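Local atomic coordinates of redox-sensing transcriptional repressor Rex (Thermus thermophilus, PDB entry 2DT5), a protein that probably represses transcription as a DNA-binding homodimer, modulating gene expression in response to the cellular NADH/NAD(+) redox state. Residues A6-S9 and R10-T13; F43-R46 and K47-Y51; R120-G124 and G125-H129; D131-P134 and Q135-G139; E177-K180 and E181-V184. The protein carries 1 engineered substitution. All coordinates share one frame; numbering follows the deposited sequence.

Contact 1: A6-S9 and R10-T13; sequences AAIS and RLIT
Arg10 folds back along the first turn of its helix, so that its guanidinium lies over Ala7, whose CA sits 3.5 Å above one face, offset toward the rim. Two torsions put it there: CG is anti to the carbonyl carbon (chi1 -73°), and a bend at chi3 (-63°) swings the charged end toward the N terminus. The two alanine methyls meet separate branches, Ala6 CB at 4.0 Å from Arg10 NH1 and Ala7 CB at 3.9 Å from Arg10 NH2. Arg10 NE forms a salt bridge with Asp48, which probably helps to fix the rotation of the group.

On the apolar side, Ile8 uses both its branches. Its CD1 reaches Leu11 CD1 at 4.3 Å, while CG2, anti to the backbone N, meets Ile12 CD1 at 4.1 Å as the two isoleucines cross obliquely. Ile12 CG1 also presses on Ile8 O at 3.2 Å. Leu75 of helix 64-75 touches both isoleucines. The amides of Ala6 and Ala7 are hydrogen-bonded to Glu207 of the second subunit, a carboxylate that would probably be favoured by the positive N-terminal end of the helix dipole.

Successive i to i+4 bonds, beginning with Arg10 N to Ala6 O at 2.9 Å, identify an alpha-helical N terminus. It opens helix 7-23 of the N-terminal winged-helix region, where the predicted helix-turn-helix begins.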
loop_
_atom_site.group_PDB
_atom_site.type_symbol
_atom_site.label_atom_id
_atom_site.label_comp_id
_atom_site.label_asym_id
_atom_site.label_seq_id
_atom_site.Cartn_x
_atom_site.Cartn_y
_atom_site.Cartn_z
ATOM N N ALA B 6 6.687 -10.174 5.614
ATOM C CA ALA B 6 5.507 -10.490 4.815
ATOM C C ALA B 6 4.455 -11.423 5.401
ATOM O O ALA B 6 3.307 -11.411 4.945
ATOM C CB ALA B 6 5.956 -11.047 3.464
ATOM N N ALA B 7 4.841 -12.238 6.383
ATOM C CA ALA B 7 3.911 -13.185 6.987
ATOM C C ALA B 7 2.619 -12.540 7.432
ATOM O O ALA B 7 1.541 -13.052 7.129
ATOM C CB ALA B 7 4.571 -13.915 8.175
ATOM N N ILE B 8 2.706 -11.417 8.146
ATOM C CA ILE B 8 1.483 -10.764 8.597
ATOM C C ILE B 8 0.670 -10.228 7.415
ATOM O O ILE B 8 -0.566 -10.233 7.446
ATOM C CB ILE B 8 1.771 -9.637 9.607
ATOM C CG1 ILE B 8 2.674 -10.162 10.728
ATOM C CG2 ILE B 8 0.462 -9.168 10.229
ATOM C CD1 ILE B 8 2.097 -11.390 11.456
ATOM N N SER B 9 1.357 -9.782 6.367
ATOM C CA SER B 9 0.668 -9.290 5.164
ATOM C C SER B 9 -0.110 -10.457 4.547
ATOM O O SER B 9 -1.236 -10.290 4.084
ATOM C CB SER B 9 1.682 -8.729 4.151
ATOM O OG SER B 9 2.303 -7.550 4.655
ATOM N N ARG B 10 0.483 -11.646 4.546
ATOM C CA ARG B 10 -0.227 -12.804 4.005
ATOM C C ARG B 10 -1.505 -13.091 4.811
ATOM O O ARG B 10 -2.566 -13.353 4.240
ATOM C CB ARG B 10 0.673 -14.033 4.008
ATOM C CG ARG B 10 1.753 -13.992 2.935
ATOM C CD ARG B 10 2.215 -15.413 2.583
ATOM N NE ARG B 10 2.840 -16.105 3.708
ATOM C CZ ARG B 10 4.041 -15.803 4.191
ATOM N NH1 ARG B 10 4.752 -14.815 3.645
ATOM N NH2 ARG B 10 4.541 -16.499 5.204
ATOM N N LEU B 11 -1.411 -13.021 6.135
ATOM C CA LEU B 11 -2.585 -13.269 6.961
ATOM C C LEU B 11 -3.680 -12.253 6.628
ATOM O O LEU B 11 -4.866 -12.604 6.523
ATOM C CB LEU B 11 -2.232 -13.191 8.452
ATOM C CG LEU B 11 -1.252 -14.250 8.980
ATOM C CD1 LEU B 11 -1.132 -14.111 10.496
ATOM C CD2 LEU B 11 -1.750 -15.644 8.627
ATOM N N ILE B 12 -3.274 -10.996 6.459
ATOM C CA ILE B 12 -4.200 -9.925 6.113
ATOM C C ILE B 12 -4.833 -10.248 4.756
ATOM O O ILE B 12 -6.033 -10.057 4.559
ATOM C CB ILE B 12 -3.468 -8.554 6.083
ATOM C CG1 ILE B 12 -2.988 -8.212 7.506
ATOM C CG2 ILE B 12 -4.410 -7.440 5.546
ATOM C CD1 ILE B 12 -1.948 -7.079 7.601
ATOM N N THR B 13 -4.040 -10.769 3.831
ATOM C CA THR B 13 -4.588 -11.135 2.521
ATOM C C THR B 13 -5.650 -12.233 2.657
ATOM O O THR B 13 -6.734 -12.141 2.063
ATOM C CB THR B 13 -3.494 -11.652 1.592
ATOM O OG1 THR B 13 -2.541 -10.611 1.348
ATOM C CG2 THR B 13 -4.097 -12.116 0.282
#

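Contact 2: F43-R46 and K47-Y51; sequences FQVR and KDLSY. With SO4 (sulfate ion), chain J.
Val45 and Leu49 form the tightly packed side of this helical turn: the two chains run abreast, with Val45 CG1 3.8 Å from Leu49 CD1. Tyr62 of strand 62-63 touches both of them, and Leu34 adds to the cover over Val45. Polar packing is close too at Arg46 O, which accepts two bonds from a single residue. Ser50 OG approaches at 2.7 Å and Ser50 N at 2.9 Å, from opposite faces of the carbonyl plane; the hydroxyl can do so because it is anti to its own carbonyl carbon (chi1 -73°).

Within the turn the other flank is looser: Lys47 runs out fully extended beyond CG, reaching a salt bridge with the C-terminal carboxylate of Gly211 of the second subunit, whose Met210 packs on it.

Arg46 likewise stretches from CG to NE and meets a sulfate, probably from the crystallisation liquor, at the edge of its guanidinium. NE donates to sulfate O1 at 2.8 Å, with a bent N-H...O angle of 131°. Ser31, Tyr55 and the amides of Gly59 and Gly61 complete the anion site. Such a cluster of donors, drawn from helices 31-37 and 42-51 and the residues that follow, is consistent with a place for a DNA phosphate, which the sulfate may mimic.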
loop_
_atom_site.group_PDB
_atom_site.type_symbol
_atom_site.label_atom_id
_atom_site.label_comp_id
_atom_site.label_asym_id
_atom_site.label_seq_id
_atom_site.Cartn_x
_atom_site.Cartn_y
_atom_site.Cartn_z
ATOM N N PHE B 43 0.752 -25.045 0.106
ATOM C CA PHE B 43 1.739 -25.362 1.130
ATOM C C PHE B 43 2.009 -24.165 2.048
ATOM O O PHE B 43 2.050 -24.310 3.277
ATOM C CB PHE B 43 3.049 -25.789 0.465
ATOM C CG PHE B 43 4.189 -25.969 1.428
ATOM C CD1 PHE B 43 4.163 -26.989 2.376
ATOM C CD2 PHE B 43 5.289 -25.116 1.390
ATOM C CE1 PHE B 43 5.221 -27.160 3.274
ATOM C CE2 PHE B 43 6.348 -25.275 2.280
ATOM C CZ PHE B 43 6.312 -26.304 3.227
ATOM N N GLN B 44 2.199 -22.990 1.450
ATOM C CA GLN B 44 2.476 -21.791 2.227
ATOM C C GLN B 44 1.285 -21.491 3.107
ATOM O O GLN B 44 1.451 -21.151 4.271
ATOM C CB GLN B 44 2.774 -20.606 1.315
ATOM C CG GLN B 44 3.374 -19.393 2.027
ATOM C CD GLN B 44 4.559 -19.753 2.911
ATOM O OE1 GLN B 44 4.400 -20.027 4.104
ATOM N NE2 GLN B 44 5.754 -19.761 2.331
ATOM N N VAL B 45 0.082 -21.633 2.562
ATOM C CA VAL B 45 -1.114 -21.377 3.355
ATOM C C VAL B 45 -1.174 -22.294 4.597
ATOM O O VAL B 45 -1.422 -21.815 5.712
ATOM C CB VAL B 45 -2.409 -21.548 2.510
ATOM C CG1 VAL B 45 -3.636 -21.346 3.390
ATOM C CG2 VAL B 45 -2.426 -20.517 1.369
ATOM N N ARG B 46 -0.937 -23.593 4.405
ATOM C CA ARG B 46 -0.958 -24.543 5.514
ATOM C C ARG B 46 0.136 -24.232 6.527
ATOM O O ARG B 46 -0.103 -24.269 7.729
ATOM C CB ARG B 46 -0.765 -25.985 5.034
ATOM C CG ARG B 46 -1.899 -26.528 4.220
ATOM C CD ARG B 46 -1.812 -28.038 4.091
ATOM N NE ARG B 46 -2.427 -28.465 2.843
ATOM C CZ ARG B 46 -1.760 -28.573 1.706
ATOM N NH1 ARG B 46 -0.462 -28.297 1.673
ATOM N NH2 ARG B 46 -2.391 -28.939 0.599
ATOM N N LYS B 47 1.339 -23.948 6.042
ATOM C CA LYS B 47 2.441 -23.630 6.937
ATOM C C LYS B 47 2.077 -22.392 7.779
ATOM O O LYS B 47 2.269 -22.380 8.996
ATOM C CB LYS B 47 3.721 -23.386 6.128
ATOM C CG LYS B 47 4.893 -22.871 6.959
ATOM C CD LYS B 47 6.146 -22.682 6.109
ATOM C CE LYS B 47 7.315 -22.151 6.942
ATOM N NZ LYS B 47 8.614 -22.186 6.199
ATOM N N ASP B 48 1.522 -21.368 7.139
ATOM C CA ASP B 48 1.144 -20.148 7.854
ATOM C C ASP B 48 0.050 -20.365 8.894
ATOM O O ASP B 48 0.186 -19.953 10.058
ATOM C CB ASP B 48 0.647 -19.066 6.891
ATOM C CG ASP B 48 1.761 -18.401 6.112
ATOM O OD1 ASP B 48 2.950 -18.581 6.463
ATOM O OD2 ASP B 48 1.427 -17.677 5.138
ATOM N N LEU B 49 -1.038 -21.000 8.477
ATOM C CA LEU B 49 -2.158 -21.218 9.388
ATOM C C LEU B 49 -1.868 -22.251 10.483
ATOM O O LEU B 49 -2.491 -22.228 11.544
ATOM C CB LEU B 49 -3.413 -21.576 8.589
ATOM C CG LEU B 49 -3.796 -20.468 7.594
ATOM C CD1 LEU B 49 -5.072 -20.842 6.870
ATOM C CD2 LEU B 49 -3.977 -19.136 8.329
ATOM N N SER B 50 -0.914 -23.141 10.227
ATOM C CA SER B 50 -0.519 -24.131 11.214
ATOM C C SER B 50 0.268 -23.361 12.282
ATOM O O SER B 50 -0.057 -23.423 13.472
ATOM C CB SER B 50 0.389 -25.194 10.589
ATOM O OG SER B 50 -0.361 -26.056 9.747
ATOM N N TYR B 51 1.281 -22.616 11.843
ATOM C CA TYR B 51 2.087 -21.844 12.778
ATOM C C TYR B 51 1.227 -21.010 13.717
ATOM O O TYR B 51 1.468 -20.986 14.911
ATOM C CB TYR B 51 3.048 -20.909 12.051
ATOM C CG TYR B 51 3.895 -20.066 12.991
ATOM C CD1 TYR B 51 5.063 -20.579 13.549
ATOM C CD2 TYR B 51 3.531 -18.756 13.318
ATOM C CE1 TYR B 51 5.860 -19.821 14.405
ATOM C CE2 TYR B 51 4.328 -17.981 14.185
ATOM C CZ TYR B 51 5.493 -18.529 14.721
ATOM O OH TYR B 51 6.290 -17.808 15.577
HETATM S S SO4 J . -6.240 -28.541 3.574
HETATM O O1 SO4 J . -4.952 -27.976 4.021
HETATM O O2 SO4 J . -6.849 -29.273 4.694
HETATM O O3 SO4 J . -7.173 -27.470 3.157
HETATM O O4 SO4 J . -5.992 -29.443 2.434
#

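Contact 3: R120-G124 and G125-H129; sequences RPVRG and GVIEH. With SO4 (sulfate ion), chain K.
Arg120 O is held by two groups of the facing strand: Ile127 N donates to it in the carbonyl plane at 2.9 Å, nearly straight at 167°, and Val126 CA makes a CA-H...O contact with it at 3.3 Å. Further along, Val122 and Gly125 form a hydrogen-bonded antiparallel pair. Val122 N to Gly125 O and Gly125 N to Val122 O are both 2.9 Å, each donor standing above the plane of the carbonyl it meets. Pro121 and Val126 make the adjoining non-hydrogen-bonded pair.

Together these bonds define a beta hairpin closed by a type II turn from Val122 to Gly125, at the margin of the Rossmann sheet. Gly124 takes the third position of the turn with phi 83°, where a side chain would collide with the carbonyl O of Arg123.

Val122 and Ile127 cross at about a right angle, Val122 CG1 resting 3.7 Å from Ile127 CG1. Both also touch Met88 of the predicted NAD(+)-binding loop. Cutting Val122 back to an alanine would probably open a gap beside Ile127 and leave Met88 less firmly backed.

Outward, Pro121 CD lies over one face of the Arg120 guanidinium, which holds at its edge a sulfate, probably from the crystallisation liquor. NH1 of Arg120 bonds sulfate O4 at 3.0 Å (155°), while NH1 and NH2 both reach sulfate O3 in weak, strongly bent bonds.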
loop_
_atom_site.group_PDB
_atom_site.type_symbol
_atom_site.label_atom_id
_atom_site.label_comp_id
_atom_site.label_asym_id
_atom_site.label_seq_id
_atom_site.Cartn_x
_atom_site.Cartn_y
_atom_site.Cartn_z
ATOM N N ARG B 120 -10.581 23.937 15.530
ATOM C CA ARG B 120 -11.516 23.700 14.437
ATOM C C ARG B 120 -12.257 22.372 14.599
ATOM O O ARG B 120 -11.691 21.382 15.069
ATOM C CB ARG B 120 -10.776 23.753 13.092
ATOM C CG ARG B 120 -10.297 25.162 12.729
ATOM C CD ARG B 120 -11.473 26.091 12.417
ATOM N NE ARG B 120 -12.109 25.731 11.150
ATOM C CZ ARG B 120 -13.369 26.009 10.824
ATOM N NH1 ARG B 120 -14.158 26.660 11.672
ATOM N NH2 ARG B 120 -13.845 25.618 9.648
ATOM N N PRO B 121 -13.548 22.346 14.239
ATOM C CA PRO B 121 -14.336 21.119 14.359
ATOM C C PRO B 121 -14.022 20.108 13.262
ATOM O O PRO B 121 -13.751 20.475 12.116
ATOM C CB PRO B 121 -15.772 21.627 14.275
ATOM C CG PRO B 121 -15.651 22.774 13.346
ATOM C CD PRO B 121 -14.409 23.476 13.853
ATOM N N VAL B 122 -14.040 18.833 13.633
ATOM C CA VAL B 122 -13.796 17.747 12.680
ATOM C C VAL B 122 -14.664 16.553 13.071
ATOM O O VAL B 122 -15.214 16.509 14.176
ATOM C CB VAL B 122 -12.300 17.310 12.652
ATOM C CG1 VAL B 122 -11.440 18.459 12.177
ATOM C CG2 VAL B 122 -11.858 16.843 14.022
ATOM N N ARG B 123 -14.791 15.584 12.175
ATOM C CA ARG B 123 -15.605 14.423 12.480
ATOM C C ARG B 123 -15.176 13.796 13.794
ATOM O O ARG B 123 -14.038 13.325 13.935
ATOM C CB ARG B 123 -15.530 13.380 11.361
ATOM C CG ARG B 123 -16.385 12.140 11.647
ATOM C CD ARG B 123 -16.537 11.269 10.418
ATOM N NE ARG B 123 -17.294 10.054 10.706
ATOM C CZ ARG B 123 -18.622 9.949 10.668
ATOM N NH1 ARG B 123 -19.381 10.995 10.345
ATOM N NH2 ARG B 123 -19.198 8.783 10.953
ATOM N N GLY B 124 -16.094 13.815 14.760
ATOM C CA GLY B 124 -15.830 13.226 16.058
ATOM C C GLY B 124 -15.082 14.066 17.072
ATOM O O GLY B 124 -14.737 13.565 18.140
ATOM N N GLY B 125 -14.807 15.330 16.775
ATOM C CA GLY B 125 -14.109 16.120 17.771
ATOM C C GLY B 125 -13.651 17.482 17.314
ATOM O O GLY B 125 -14.237 18.092 16.427
ATOM N N VAL B 126 -12.582 17.956 17.933
ATOM C CA VAL B 126 -12.030 19.251 17.595
ATOM C C VAL B 126 -10.512 19.107 17.573
ATOM O O VAL B 126 -9.939 18.333 18.340
ATOM C CB VAL B 126 -12.468 20.303 18.632
ATOM C CG1 VAL B 126 -11.879 19.966 19.993
ATOM C CG2 VAL B 126 -12.040 21.674 18.189
ATOM N N ILE B 127 -9.862 19.827 16.667
ATOM C CA ILE B 127 -8.420 19.767 16.563
ATOM C C ILE B 127 -7.791 20.405 17.794
ATOM O O ILE B 127 -8.123 21.541 18.157
ATOM C CB ILE B 127 -7.943 20.493 15.305
ATOM C CG1 ILE B 127 -8.549 19.812 14.077
ATOM C CG2 ILE B 127 -6.407 20.474 15.219
ATOM C CD1 ILE B 127 -8.169 20.479 12.782
ATOM N N GLU B 128 -6.899 19.668 18.450
ATOM C CA GLU B 128 -6.227 20.190 19.633
ATOM C C GLU B 128 -4.768 20.437 19.319
ATOM O O GLU B 128 -4.244 19.963 18.300
ATOM C CB GLU B 128 -6.354 19.215 20.803
ATOM C CG GLU B 128 -7.790 18.884 21.146
ATOM C CD GLU B 128 -7.895 17.924 22.308
ATOM O OE1 GLU B 128 -8.103 18.393 23.447
ATOM O OE2 GLU B 128 -7.754 16.704 22.083
ATOM N N HIS B 129 -4.106 21.186 20.193
ATOM C CA HIS B 129 -2.712 21.485 19.975
ATOM C C HIS B 129 -1.866 20.263 20.310
ATOM O O HIS B 129 -2.156 19.522 21.259
ATOM C CB HIS B 129 -2.278 22.691 20.803
ATOM C CG HIS B 129 -0.930 23.213 20.419
ATOM N ND1 HIS B 129 0.239 22.563 20.755
ATOM C CD2 HIS B 129 -0.565 24.270 19.657
ATOM C CE1 HIS B 129 1.261 23.197 20.209
ATOM N NE2 HIS B 129 0.801 24.236 19.538
HETATM S S SO4 K . -17.297 26.326 10.075
HETATM O O1 SO4 K . -17.637 26.079 8.661
HETATM O O2 SO4 K . -18.532 26.365 10.883
HETATM O O3 SO4 K . -16.428 25.241 10.567
HETATM O O4 SO4 K . -16.588 27.617 10.192
#

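Contact 4: D131-P134 and Q135-G139; sequences DLLP and QRVPG
Leu132 and Leu133 send their carbonyls forward to three successive amides as a 3-10 turn runs out into loop. Gln135 N bonds Leu132 O at 2.9 Å, an i to i+3 link with a bent N-H...O angle of 137°. Leu133 O then accepts twice: Val137 N comes in the carbonyl plane at 2.9 Å, nearly straight at 169°, whereas Arg136 N, also at 2.9 Å, stands 64° out of it. Leu133 O thus takes an i+3 and an i+4 amide together as the 3-10 segment gives way to loop. Pro138, with no N-H to continue the series, sets its CD against Pro134 O at 3.4 Å.

The segment belongs to the crossover from strand 125-129 to strand 143-146 of the Rossmann sheet. Leu133 and Val137 are its buried side chains, with Leu133 CD2 at 3.8 Å from Val137 CG2; Leu160 and Ala163 of helix 150-163 and Phe111 touch Leu133.

Leu132, on the more open side, runs along Arg136. Its CD1 meets the edge of the guanidinium, 3.7 Å from Arg136 NH1, and its CD2 is 3.3 Å from Gln135 NE2. Replacing Leu132 with a serine would probably strip the apolar support from both long side chains and set the Gln135 amide freer to turn. Arg136, bent at chi2 and chi3, delivers NH1 to a salt bridge with Glu128.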
loop_
_atom_site.group_PDB
_atom_site.type_symbol
_atom_site.label_atom_id
_atom_site.label_comp_id
_atom_site.label_asym_id
_atom_site.label_seq_id
_atom_site.Cartn_x
_atom_site.Cartn_y
_atom_site.Cartn_z
ATOM N N ASP B 131 0.617 19.992 21.832
ATOM C CA ASP B 131 1.141 20.032 23.201
ATOM C C ASP B 131 0.291 19.193 24.142
ATOM O O ASP B 131 0.764 18.784 25.202
ATOM C CB ASP B 131 1.200 21.463 23.748
ATOM C CG ASP B 131 2.251 22.306 23.067
ATOM O OD1 ASP B 131 3.222 21.730 22.532
ATOM O OD2 ASP B 131 2.117 23.548 23.077
ATOM N N LEU B 132 -0.957 18.930 23.752
ATOM C CA LEU B 132 -1.873 18.133 24.568
ATOM C C LEU B 132 -1.661 16.614 24.536
ATOM O O LEU B 132 -2.275 15.888 25.318
ATOM C CB LEU B 132 -3.316 18.442 24.171
ATOM C CG LEU B 132 -3.874 19.723 24.789
ATOM C CD1 LEU B 132 -5.166 20.127 24.108
ATOM C CD2 LEU B 132 -4.100 19.481 26.268
ATOM N N LEU B 133 -0.798 16.133 23.644
ATOM C CA LEU B 133 -0.525 14.693 23.525
ATOM C C LEU B 133 -0.250 13.977 24.849
ATOM O O LEU B 133 -0.857 12.946 25.154
ATOM C CB LEU B 133 0.672 14.447 22.605
ATOM C CG LEU B 133 0.517 14.523 21.083
ATOM C CD1 LEU B 133 1.850 14.173 20.465
ATOM C CD2 LEU B 133 -0.564 13.553 20.603
ATOM N N PRO B 134 0.679 14.512 25.653
ATOM C CA PRO B 134 0.961 13.835 26.919
ATOM C C PRO B 134 -0.264 13.652 27.821
ATOM O O PRO B 134 -0.320 12.722 28.617
ATOM C CB PRO B 134 2.063 14.707 27.535
ATOM C CG PRO B 134 1.807 16.059 26.960
ATOM C CD PRO B 134 1.444 15.764 25.532
ATOM N N GLN B 135 -1.259 14.509 27.659
ATOM C CA GLN B 135 -2.459 14.431 28.472
ATOM C C GLN B 135 -3.632 13.834 27.707
ATOM O O GLN B 135 -4.761 13.868 28.187
ATOM C CB GLN B 135 -2.835 15.826 28.942
ATOM C CG GLN B 135 -1.624 16.716 29.153
ATOM C CD GLN B 135 -1.983 18.175 29.109
ATOM O OE1 GLN B 135 -1.124 19.031 28.886
ATOM N NE2 GLN B 135 -3.261 18.475 29.324
ATOM N N ARG B 136 -3.377 13.302 26.515
ATOM C CA ARG B 136 -4.444 12.706 25.708
ATOM C C ARG B 136 -4.185 11.256 25.325
ATOM O O ARG B 136 -5.108 10.449 25.246
ATOM C CB ARG B 136 -4.658 13.526 24.433
ATOM C CG ARG B 136 -5.444 14.800 24.648
ATOM C CD ARG B 136 -6.926 14.497 24.632
ATOM N NE ARG B 136 -7.633 15.036 25.785
ATOM C CZ ARG B 136 -7.614 16.314 26.147
ATOM N NH1 ARG B 136 -6.913 17.196 25.445
ATOM N NH2 ARG B 136 -8.305 16.712 27.205
ATOM N N VAL B 137 -2.917 10.928 25.117
ATOM C CA VAL B 137 -2.516 9.591 24.694
ATOM C C VAL B 137 -2.636 8.440 25.709
ATOM O O VAL B 137 -3.313 7.445 25.445
ATOM C CB VAL B 137 -1.086 9.652 24.143
ATOM C CG1 VAL B 137 -0.576 8.260 23.819
ATOM C CG2 VAL B 137 -1.068 10.547 22.910
ATOM N N PRO B 138 -1.995 8.566 26.886
ATOM C CA PRO B 138 -2.043 7.519 27.914
ATOM C C PRO B 138 -3.402 6.871 28.162
ATOM O O PRO B 138 -4.378 7.537 28.509
ATOM C CB PRO B 138 -1.500 8.231 29.147
ATOM C CG PRO B 138 -0.445 9.125 28.543
ATOM C CD PRO B 138 -1.190 9.714 27.352
ATOM N N GLY B 139 -3.449 5.558 27.963
ATOM C CA GLY B 139 -4.671 4.816 28.175
ATOM C C GLY B 139 -5.810 5.043 27.197
ATOM O O GLY B 139 -6.837 4.380 27.296
#

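Contact 5: E177-K180 and E181-V184; sequences EVPK and EVAV
Val178 and Val184 form the apolar centre, their CG2 methyls only 3.4 Å apart, closer than two methyls normally pack. Both residues direct CB toward the facing segment. Val178 CG2 occupies the cramped site between its backbone N and carbonyl carbon (chi1 -52°), and from there it also reaches Val182, 4.2 Å from CB. Next outward, Pro179 flanks Val182, Pro179 CG 4.1 Å from Val182 CG2, so that the proline ring extends the valine cluster.

The backbone closes beside these methyls through one hydrogen bond. Val182 N donates to Pro179 O at 2.8 Å, nearly straight at the hydrogen (169°), although the donor stands 39° above the carbonyl plane.

At the polar edge, Glu181 bends at chi2 and lays its carboxylate back over the chain. OE1 comes to 3.0 Å from Pro179 CB, and OE2 to 3.0 Å from Lys180 CG. Lys180 runs alongside Glu181, but its NZ stays 4.0 Å from Glu181 OE2, too far for a salt bridge; the opposite charges probably attract each other.

Ala183, just after Val182, packs on Leu196 of the second subunit. Helical phi and psi at both Lys180 and Glu181 mark Pro179 to Val182 as a type I beta turn, which reverses the chain from the preceding loop into strand 183-186 at the margin of the Rossmann sheet.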
loop_
_atom_site.group_PDB
_atom_site.type_symbol
_atom_site.label_atom_id
_atom_site.label_comp_id
_atom_site.label_asym_id
_atom_site.label_seq_id
_atom_site.Cartn_x
_atom_site.Cartn_y
_atom_site.Cartn_z
ATOM N N GLU B 177 13.064 7.698 13.656
ATOM C CA GLU B 177 13.960 7.173 14.670
ATOM C C GLU B 177 13.100 7.038 15.903
ATOM O O GLU B 177 12.664 8.045 16.460
ATOM C CB GLU B 177 15.077 8.172 14.961
ATOM C CG GLU B 177 16.064 8.346 13.841
ATOM C CD GLU B 177 16.907 7.111 13.643
ATOM O OE1 GLU B 177 16.355 6.081 13.203
ATOM O OE2 GLU B 177 18.119 7.167 13.943
ATOM N N VAL B 178 12.852 5.807 16.330
ATOM C CA VAL B 178 12.027 5.580 17.509
ATOM C C VAL B 178 12.540 4.340 18.245
ATOM O O VAL B 178 13.138 3.458 17.636
ATOM C CB VAL B 178 10.525 5.348 17.114
ATOM C CG1 VAL B 178 10.019 6.480 16.201
ATOM C CG2 VAL B 178 10.369 3.997 16.419
ATOM N N PRO B 179 12.335 4.271 19.569
ATOM C CA PRO B 179 12.800 3.097 20.314
ATOM C C PRO B 179 12.121 1.821 19.814
ATOM O O PRO B 179 10.966 1.847 19.379
ATOM C CB PRO B 179 12.440 3.436 21.763
ATOM C CG PRO B 179 11.319 4.448 21.637
ATOM C CD PRO B 179 11.782 5.287 20.481
ATOM N N LYS B 180 12.839 0.707 19.871
ATOM C CA LYS B 180 12.300 -0.552 19.395
ATOM C C LYS B 180 10.962 -0.925 20.030
ATOM O O LYS B 180 10.239 -1.772 19.518
ATOM C CB LYS B 180 13.328 -1.668 19.596
ATOM C CG LYS B 180 13.961 -1.718 20.977
ATOM C CD LYS B 180 15.037 -2.809 21.051
ATOM C CE LYS B 180 15.741 -2.830 22.409
ATOM N NZ LYS B 180 16.522 -1.581 22.671
ATOM N N GLU B 181 10.624 -0.269 21.132
ATOM C CA GLU B 181 9.375 -0.536 21.832
ATOM C C GLU B 181 8.157 -0.000 21.072
ATOM O O GLU B 181 7.037 -0.428 21.314
ATOM C CB GLU B 181 9.398 0.104 23.225
ATOM C CG GLU B 181 10.465 -0.433 24.179
ATOM C CD GLU B 181 11.875 -0.263 23.646
ATOM O OE1 GLU B 181 12.237 0.875 23.276
ATOM O OE2 GLU B 181 12.617 -1.270 23.604
ATOM N N VAL B 182 8.388 0.942 20.167
ATOM C CA VAL B 182 7.313 1.561 19.391
ATOM C C VAL B 182 7.327 1.052 17.957
ATOM O O VAL B 182 8.304 1.249 17.238
ATOM C CB VAL B 182 7.482 3.093 19.374
ATOM C CG1 VAL B 182 6.459 3.735 18.456
ATOM C CG2 VAL B 182 7.355 3.628 20.791
ATOM N N ALA B 183 6.246 0.396 17.544
ATOM C CA ALA B 183 6.163 -0.125 16.182
ATOM C C ALA B 183 5.965 1.009 15.175
ATOM O O ALA B 183 5.358 2.039 15.488
ATOM C CB ALA B 183 5.017 -1.133 16.077
ATOM N N VAL B 184 6.492 0.823 13.972
ATOM C CA VAL B 184 6.363 1.828 12.926
ATOM C C VAL B 184 6.136 1.165 11.570
ATOM O O VAL B 184 6.792 0.178 11.229
ATOM C CB VAL B 184 7.634 2.731 12.822
ATOM C CG1 VAL B 184 7.435 3.803 11.752
ATOM C CG2 VAL B 184 7.916 3.402 14.157
#

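From the N terminus the five contacts follow one another in series; each closes a short turn within one continuous stretch, and none nests in or crosses another. Contacts 1 and 2 lie on helices 7-23 and 42-51 of the DNA-binding part, which touch through Leu11 and Leu49, and both reach the second subunit. Contacts 3 and 4 belong to the Rossmann domain, on the opposite side of the chain's centre, with about 22 Å between the nearest atoms of contact 1 and either of them. A charged pair ties the strand of contact 3 to the loop of contact 4. Contact 5 enters the last strand of the sheet to which the hairpin of contact 3 belongs, and it too touches the second subunit.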